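Local coordinates for T9SS C-terminal target domain-containing protein (Bacteroides cellulosilyticus, PDB 5JVK), which belongs to glycoside hydrolase family 39 and probably hydrolyses O-glycosidic bonds in carbohydrate chains, at residues V65-L75 and A87-P95; G342-Q353 and P385-R396. All coordinates share one frame; numbering follows the deposited sequence.

Contact 1 of 2, residues V65-L75 and A87-P95; sequences VTELGYYTLEL and AVVNYAVVP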
# COMPACT_ATOMS: atom_id res chain seq x y z
N VAL A 65 0.46 19.74 20.05
CA VAL A 65 0.42 19.87 18.59
C VAL A 65 -0.99 20.28 18.18
O VAL A 65 -1.93 19.50 18.33
CB VAL A 65 0.82 18.55 17.91
CG1 VAL A 65 0.74 18.66 16.39
CG2 VAL A 65 2.23 18.14 18.35
N THR A 66 -1.13 21.50 17.66
CA THR A 66 -2.43 22.09 17.32
C THR A 66 -2.92 21.85 15.88
O THR A 66 -4.08 22.14 15.58
CB THR A 66 -2.42 23.62 17.54
OG1 THR A 66 -1.53 24.24 16.60
CG2 THR A 66 -1.97 23.96 18.96
N GLU A 67 -2.04 21.34 15.02
CA GLU A 67 -2.39 21.05 13.62
C GLU A 67 -1.77 19.73 13.16
O GLU A 67 -0.72 19.32 13.64
CB GLU A 67 -1.89 22.16 12.69
CG GLU A 67 -2.63 23.48 12.80
CD GLU A 67 -2.13 24.52 11.80
OE1 GLU A 67 -1.91 24.16 10.62
OE2 GLU A 67 -1.94 25.69 12.19
N LEU A 68 -2.44 19.08 12.21
CA LEU A 68 -1.93 17.85 11.59
C LEU A 68 -0.69 18.14 10.74
O LEU A 68 -0.49 19.26 10.27
CB LEU A 68 -3.00 17.19 10.72
CG LEU A 68 -4.29 16.72 11.39
CD1 LEU A 68 -5.23 16.12 10.36
CD2 LEU A 68 -3.99 15.71 12.49
N GLY A 69 0.13 17.11 10.55
CA GLY A 69 1.28 17.21 9.68
C GLY A 69 2.31 16.11 9.85
O GLY A 69 2.24 15.31 10.78
N TYR A 70 3.25 16.09 8.91
CA TYR A 70 4.46 15.30 8.96
C TYR A 70 5.53 16.21 9.56
O TYR A 70 5.86 17.25 8.98
CB TYR A 70 4.87 14.86 7.55
CG TYR A 70 6.07 13.95 7.50
CD1 TYR A 70 5.95 12.61 7.90
CD2 TYR A 70 7.31 14.41 7.06
CE1 TYR A 70 7.05 11.76 7.86
CE2 TYR A 70 8.41 13.56 7.02
CZ TYR A 70 8.27 12.24 7.42
OH TYR A 70 9.34 11.40 7.38
N TYR A 71 6.07 15.82 10.72
CA TYR A 71 7.01 16.65 11.47
C TYR A 71 8.40 16.03 11.54
O TYR A 71 8.53 14.80 11.56
CB TYR A 71 6.49 16.88 12.89
CG TYR A 71 5.25 17.73 12.96
CD1 TYR A 71 5.33 19.10 13.20
CD2 TYR A 71 3.98 17.17 12.77
CE1 TYR A 71 4.19 19.89 13.26
CE2 TYR A 71 2.84 17.95 12.83
CZ TYR A 71 2.95 19.31 13.07
OH TYR A 71 1.82 20.09 13.13
N THR A 72 9.41 16.88 11.57
CA THR A 72 10.77 16.49 11.96
C THR A 72 10.89 16.78 13.46
O THR A 72 10.60 17.90 13.90
CB THR A 72 11.84 17.28 11.18
OG1 THR A 72 11.64 17.12 9.78
CG2 THR A 72 13.24 16.79 11.54
N LEU A 73 11.31 15.77 14.22
CA LEU A 73 11.50 15.88 15.66
C LEU A 73 12.99 16.06 15.97
O LEU A 73 13.77 15.12 15.83
CB LEU A 73 10.96 14.63 16.36
CG LEU A 73 11.17 14.46 17.87
CD1 LEU A 73 10.61 15.63 18.67
CD2 LEU A 73 10.54 13.16 18.33
N GLU A 74 13.37 17.27 16.38
CA GLU A 74 14.74 17.58 16.79
C GLU A 74 14.84 17.52 18.32
O GLU A 74 14.19 18.31 19.00
CB GLU A 74 15.15 18.98 16.31
CG GLU A 74 15.24 19.11 14.79
CD GLU A 74 15.15 20.55 14.30
OE1 GLU A 74 15.57 21.48 15.03
OE2 GLU A 74 14.65 20.76 13.17
N LEU A 75 15.64 16.59 18.84
CA LEU A 75 15.81 16.40 20.29
C LEU A 75 17.22 16.78 20.73
O LEU A 75 18.20 16.47 20.05
CB LEU A 75 15.52 14.95 20.68
CG LEU A 75 14.04 14.53 20.64
CD1 LEU A 75 13.91 13.01 20.65
CD2 LEU A 75 13.26 15.14 21.78
N ALA A 87 19.27 13.84 19.01
CA ALA A 87 18.58 12.87 18.16
C ALA A 87 17.66 13.58 17.18
O ALA A 87 17.10 14.64 17.50
CB ALA A 87 17.80 11.88 19.01
N VAL A 88 17.53 13.01 15.98
CA VAL A 88 16.61 13.52 14.95
C VAL A 88 15.85 12.35 14.33
O VAL A 88 16.46 11.43 13.78
CB VAL A 88 17.34 14.31 13.85
CG1 VAL A 88 16.35 14.87 12.83
CG2 VAL A 88 18.17 15.44 14.46
N VAL A 89 14.52 12.39 14.44
CA VAL A 89 13.62 11.45 13.76
C VAL A 89 12.41 12.21 13.23
O VAL A 89 12.26 13.41 13.48
CB VAL A 89 13.16 10.30 14.69
CG1 VAL A 89 14.34 9.41 15.07
CG2 VAL A 89 12.46 10.83 15.95
N ASN A 90 11.55 11.52 12.49
CA ASN A 90 10.30 12.09 12.01
C ASN A 90 9.12 11.60 12.86
O ASN A 90 9.20 10.55 13.50
CB ASN A 90 10.09 11.75 10.54
CG ASN A 90 11.10 12.45 9.64
OD1 ASN A 90 12.02 11.82 9.13
ND2 ASN A 90 10.93 13.75 9.46
N TYR A 91 8.05 12.39 12.86
CA TYR A 91 6.85 12.12 13.65
C TYR A 91 5.62 12.52 12.85
O TYR A 91 5.47 13.68 12.45
CB TYR A 91 6.91 12.89 14.97
CG TYR A 91 5.91 12.43 16.00
CD1 TYR A 91 6.14 11.29 16.77
CD2 TYR A 91 4.73 13.15 16.22
CE1 TYR A 91 5.22 10.86 17.72
CE2 TYR A 91 3.80 12.73 17.17
CZ TYR A 91 4.05 11.59 17.91
OH TYR A 91 3.14 11.17 18.85
N ALA A 92 4.73 11.56 12.61
CA ALA A 92 3.55 11.75 11.77
C ALA A 92 2.32 11.98 12.64
O ALA A 92 1.89 11.08 13.36
CB ALA A 92 3.36 10.55 10.86
N VAL A 93 1.76 13.19 12.57
CA VAL A 93 0.47 13.50 13.20
C VAL A 93 -0.61 13.43 12.12
O VAL A 93 -0.83 14.39 11.37
CB VAL A 93 0.50 14.89 13.89
CG1 VAL A 93 -0.83 15.17 14.58
CG2 VAL A 93 1.65 14.96 14.88
N VAL A 94 -1.28 12.28 12.05
CA VAL A 94 -2.20 11.94 10.94
C VAL A 94 -3.66 12.13 11.34
O VAL A 94 -3.97 12.13 12.54
CB VAL A 94 -1.98 10.49 10.43
CG1 VAL A 94 -0.51 10.27 10.07
CG2 VAL A 94 -2.46 9.44 11.43
N PRO A 95 -4.57 12.28 10.35
CA PRO A 95 -5.99 12.35 10.69
C PRO A 95 -6.52 11.00 11.19
O PRO A 95 -6.07 9.96 10.73
CB PRO A 95 -6.66 12.74 9.37
CG PRO A 95 -5.72 12.27 8.32
CD PRO A 95 -4.35 12.46 8.91
O HOH W 1 12.33 15.31 7.48
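An antiparallel beta hairpin, strands 69-78 and 83-94, is zipped here from the pair Gly-69 and Val-93 to the pair Leu-75 and Ala-87. Each hydrogen-bonded pair carries two backbone bonds; Tyr-71 N gives to Tyr-91 O at 2.8 Å and Tyr-91 N returns to Tyr-71 O at 2.8 Å. Tyr-71 O also receives a weak bond from Asn-90 ND2 at 3.4 Å. The same ND2 gives a proton to a water, which bonds Thr-72 OG1 at 3.0 Å. Tyr-70 has CG anti to the backbone N (chi1 -176°). This carries its ring along to the Asn-90 amide, and the two planes lie 22° apart. Its hydroxyl is hydrogen-bonded to Pro-401 O. The hairpin lies inside a mixed five-stranded sheet, with strands 18-20 and 37-44 as its neighbours. Tyr-70, Thr-72 and Asn-90 share one face of this sheet; Tyr-71, Leu-73, Val-89 and Val-93 lie on the opposite one. Val-93 divides its two methyls: CG2 meets Tyr-71 CE2 at 3.8 Å, while CG1 meets Leu-68 CD2 at 3.8 Å. Tyr-71 OH reaches back to Glu-67 O at 2.7 Å, from above the carbonyl plane, and so fixes the far end of the ring. Farther along, the Leu-73 and Val-89 side chains run side by side, CD2 of Leu-73 to CG2 of Val-89 at 3.8 Å.

Contact 2 of 2, residues G342-Q353 and P385-R396; sequences GWNSTTNLDIEQ and PDNIEHNFGLLR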
# COMPACT_ATOMS: atom_id res chain seq x y z
N GLY A 342 4.51 0.10 -6.33
CA GLY A 342 5.26 0.97 -5.45
C GLY A 342 6.38 1.73 -6.12
O GLY A 342 6.77 1.45 -7.25
N TRP A 343 6.88 2.72 -5.38
CA TRP A 343 8.05 3.52 -5.76
C TRP A 343 9.00 3.52 -4.57
O TRP A 343 8.56 3.37 -3.43
CB TRP A 343 7.62 4.94 -6.11
CG TRP A 343 6.87 5.07 -7.41
CD1 TRP A 343 7.37 5.49 -8.60
CD2 TRP A 343 5.49 4.78 -7.64
NE1 TRP A 343 6.40 5.49 -9.56
CE2 TRP A 343 5.23 5.05 -9.00
CE3 TRP A 343 4.45 4.32 -6.84
CZ2 TRP A 343 3.97 4.87 -9.58
CZ3 TRP A 343 3.20 4.13 -7.40
CH2 TRP A 343 2.97 4.41 -8.76
N ASN A 344 10.29 3.70 -4.84
CA ASN A 344 11.33 3.63 -3.81
C ASN A 344 12.12 4.93 -3.71
O ASN A 344 12.22 5.67 -4.68
CB ASN A 344 12.28 2.45 -4.07
CG ASN A 344 13.02 2.57 -5.38
OD1 ASN A 344 14.00 3.31 -5.49
ND2 ASN A 344 12.56 1.84 -6.39
N SER A 345 12.68 5.17 -2.52
CA SER A 345 13.45 6.40 -2.25
C SER A 345 14.89 6.41 -2.79
O SER A 345 15.61 7.39 -2.57
CB SER A 345 13.45 6.70 -0.74
OG SER A 345 12.13 6.87 -0.26
N THR A 346 15.32 5.36 -3.49
CA THR A 346 16.61 5.36 -4.19
C THR A 346 16.51 6.11 -5.52
O THR A 346 17.32 7.00 -5.79
CB THR A 346 17.15 3.94 -4.42
OG1 THR A 346 17.30 3.26 -3.17
CG2 THR A 346 18.49 3.96 -5.15
N THR A 347 15.51 5.75 -6.33
CA THR A 347 15.30 6.38 -7.65
C THR A 347 14.25 7.51 -7.66
O THR A 347 14.02 8.13 -8.71
CB THR A 347 14.91 5.33 -8.71
OG1 THR A 347 13.72 4.65 -8.32
CG2 THR A 347 16.03 4.31 -8.89
N ASN A 348 13.60 7.76 -6.53
CA ASN A 348 12.76 8.95 -6.35
C ASN A 348 13.08 9.65 -5.03
O ASN A 348 13.63 9.05 -4.11
CB ASN A 348 11.27 8.57 -6.37
CG ASN A 348 10.74 8.35 -7.78
OD1 ASN A 348 10.73 9.26 -8.60
ND2 ASN A 348 10.28 7.15 -8.05
N LEU A 349 12.71 10.92 -4.96
CA LEU A 349 12.75 11.68 -3.71
C LEU A 349 11.69 11.10 -2.77
O LEU A 349 10.72 10.50 -3.24
CB LEU A 349 12.45 13.16 -3.97
CG LEU A 349 13.37 13.95 -4.90
CD1 LEU A 349 12.73 15.28 -5.27
CD2 LEU A 349 14.73 14.16 -4.25
N ASP A 350 11.86 11.30 -1.47
CA ASP A 350 10.85 10.88 -0.49
C ASP A 350 9.49 11.52 -0.79
O ASP A 350 8.45 10.87 -0.67
CB ASP A 350 11.26 11.26 0.95
CG ASP A 350 12.25 10.28 1.57
OD1 ASP A 350 12.42 9.14 1.07
OD2 ASP A 350 12.86 10.66 2.60
N ILE A 351 9.51 12.79 -1.17
CA ILE A 351 8.28 13.54 -1.43
C ILE A 351 7.59 13.07 -2.73
O ILE A 351 6.36 13.13 -2.83
CB ILE A 351 8.53 15.07 -1.43
CG1 ILE A 351 7.23 15.84 -1.17
CG2 ILE A 351 9.19 15.55 -2.72
CD1 ILE A 351 6.67 15.66 0.23
N GLU A 352 8.38 12.61 -3.70
CA GLU A 352 7.83 12.00 -4.92
C GLU A 352 7.13 10.68 -4.61
O GLU A 352 6.01 10.44 -5.08
CB GLU A 352 8.92 11.80 -5.98
CG GLU A 352 9.38 13.10 -6.63
CD GLU A 352 10.58 12.96 -7.55
OE1 GLU A 352 11.31 11.94 -7.48
OE2 GLU A 352 10.82 13.89 -8.36
N GLN A 353 7.77 9.84 -3.79
CA GLN A 353 7.18 8.57 -3.32
C GLN A 353 5.82 8.81 -2.64
O GLN A 353 4.86 8.07 -2.88
CB GLN A 353 8.12 7.85 -2.34
CG GLN A 353 7.73 6.40 -2.05
CD GLN A 353 8.30 5.84 -0.75
OE1 GLN A 353 8.47 6.56 0.23
NE2 GLN A 353 8.56 4.53 -0.73
N PRO A 385 21.28 3.04 1.25
CA PRO A 385 20.55 4.04 0.45
C PRO A 385 20.47 3.73 -1.05
O PRO A 385 19.44 3.99 -1.67
CB PRO A 385 21.34 5.33 0.70
CG PRO A 385 22.71 4.89 1.06
CD PRO A 385 22.54 3.58 1.78
N ASP A 386 21.54 3.17 -1.63
CA ASP A 386 21.60 2.89 -3.07
C ASP A 386 21.09 1.49 -3.49
O ASP A 386 21.25 1.10 -4.65
CB ASP A 386 23.01 3.16 -3.63
CG ASP A 386 24.04 2.13 -3.20
OD1 ASP A 386 23.97 1.64 -2.05
OD2 ASP A 386 24.95 1.83 -4.00
N ASN A 387 20.49 0.75 -2.55
CA ASN A 387 19.80 -0.51 -2.84
C ASN A 387 18.30 -0.23 -2.90
O ASN A 387 17.70 0.12 -1.88
CB ASN A 387 20.13 -1.54 -1.74
CG ASN A 387 19.48 -2.90 -1.97
OD1 ASN A 387 18.79 -3.13 -2.96
ND2 ASN A 387 19.72 -3.82 -1.04
N ILE A 388 17.69 -0.39 -4.08
CA ILE A 388 16.27 -0.04 -4.28
C ILE A 388 15.32 -0.84 -3.39
O ILE A 388 14.31 -0.30 -2.92
CB ILE A 388 15.80 -0.13 -5.76
CG1 ILE A 388 15.84 -1.57 -6.31
CG2 ILE A 388 16.61 0.79 -6.66
CD1 ILE A 388 15.13 -1.71 -7.64
N GLU A 389 15.65 -2.10 -3.13
CA GLU A 389 14.80 -3.00 -2.35
C GLU A 389 14.74 -2.64 -0.87
O GLU A 389 13.82 -3.06 -0.17
CB GLU A 389 15.27 -4.46 -2.52
CG GLU A 389 15.21 -5.01 -3.95
CD GLU A 389 13.80 -5.16 -4.51
OE1 GLU A 389 12.81 -5.19 -3.75
OE2 GLU A 389 13.67 -5.25 -5.75
N HIS A 390 15.71 -1.85 -0.39
CA HIS A 390 15.73 -1.34 0.99
C HIS A 390 15.03 0.01 1.16
O HIS A 390 15.08 0.58 2.26
CB HIS A 390 17.19 -1.20 1.47
CG HIS A 390 17.90 -2.50 1.65
ND1 HIS A 390 19.16 -2.58 2.20
CD2 HIS A 390 17.52 -3.77 1.39
CE1 HIS A 390 19.54 -3.84 2.25
NE2 HIS A 390 18.57 -4.59 1.77
N ASN A 391 14.39 0.53 0.11
CA ASN A 391 13.83 1.89 0.15
C ASN A 391 12.38 2.03 -0.38
O ASN A 391 11.92 3.14 -0.63
CB ASN A 391 14.77 2.83 -0.61
CG ASN A 391 16.10 3.00 0.09
OD1 ASN A 391 17.12 2.45 -0.33
ND2 ASN A 391 16.10 3.73 1.19
N PHE A 392 11.65 0.91 -0.48
CA PHE A 392 10.23 0.94 -0.89
C PHE A 392 9.26 1.26 0.25
O PHE A 392 8.06 1.41 0.00
CB PHE A 392 9.82 -0.41 -1.52
CG PHE A 392 10.20 -0.56 -2.96
CD1 PHE A 392 9.39 -0.02 -3.96
CD2 PHE A 392 11.34 -1.27 -3.33
CE1 PHE A 392 9.73 -0.16 -5.30
CE2 PHE A 392 11.68 -1.42 -4.67
CZ PHE A 392 10.88 -0.87 -5.65
N GLY A 393 9.76 1.39 1.48
CA GLY A 393 8.91 1.48 2.66
C GLY A 393 8.18 2.79 2.91
O GLY A 393 8.57 3.84 2.39
N LEU A 394 7.11 2.71 3.69
CA LEU A 394 6.45 3.87 4.30
C LEU A 394 7.14 4.24 5.61
O LEU A 394 7.18 5.42 5.98
CB LEU A 394 4.97 3.58 4.55
CG LEU A 394 4.15 3.04 3.37
CD1 LEU A 394 2.71 2.81 3.80
CD2 LEU A 394 4.20 3.96 2.16
N LEU A 395 7.65 3.23 6.32
CA LEU A 395 8.49 3.43 7.50
C LEU A 395 9.92 3.03 7.18
O LEU A 395 10.16 2.19 6.31
CB LEU A 395 7.99 2.57 8.66
CG LEU A 395 6.52 2.70 9.06
CD1 LEU A 395 6.21 1.72 10.18
CD2 LEU A 395 6.19 4.12 9.49
N ARG A 396 10.86 3.62 7.91
CA ARG A 396 12.27 3.21 7.86
C ARG A 396 12.47 1.98 8.73
O ARG A 396 11.55 1.56 9.44
CB ARG A 396 13.17 4.34 8.34
CG ARG A 396 13.01 5.62 7.54
CD ARG A 396 14.20 6.56 7.73
NE ARG A 396 14.18 7.63 6.74
CZ ARG A 396 13.45 8.75 6.82
NH1 ARG A 396 12.65 8.99 7.86
NH2 ARG A 396 13.54 9.65 5.83
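Gln-353 NE2 is shared by two backbone carbonyls: it gives to Trp-343 O at 2.9 Å, close to its own amide plane, and to Gly-393 O at 3.2 Å, from above the carbonyl plane. Gln-353 sits in the first turn of helix 350-366, and the two loops it joins follow the seventh and eighth strands of a (beta/alpha)8 barrel. Its OE1 is hydrogen-bonded to Ser-404 OG, so both ends of the amide are held. A leucine here would probably leave Trp-343 O and Ser-404 OG without this partner, and Gly-393 O with Lys-402 NZ as its other donor. Asn-344 lays its CB over the centre of the Phe-392 ring, a CH-pi contact of 3.6 Å from CB to the centroid. Its first torsion (chi1 62°) turns OD1 back to accept from Thr-347 N at 3.0 Å, an Asx motif, while the amide stands 72° from the ring plane. Next along, Ser-345 N bonds Asn-391 O at 2.9 Å. Thr-346 OG1 gives its proton to Pro-385 O at 2.7 Å, tying it to the start of segment 385-396. Asp-350 uses both oxygens: OD1 accepts a hydrogen bond from Ser-345 OG at 2.6 Å. OD2 forms a long salt bridge of 3.5 Å with Arg-396 NH2, the carboxylate and guanidinium planes turned 64° apart.

In the fold
From the N terminus, contact 1 comes first. It closes a short loop, with only residues 76-86 between its segments, and belongs to the N-terminal beta sheet. The chain then runs through most of the barrel before contact 2 opens. Contact 2 closes a longer excursion, residues 354-384, which holds the rest of helix 350-366 and barrel strand 373-375. The two loops lie in series; neither nests in the other nor crosses it. The centres of contact 1 and contact 2 are about 20 Å apart, yet the two contacts touch. Arg-396 NH1 of contact 2 lies 3.2 Å from Asn-90 OD1 of contact 1, a probable hydrogen bond that ties the barrel to the N-terminal sheet.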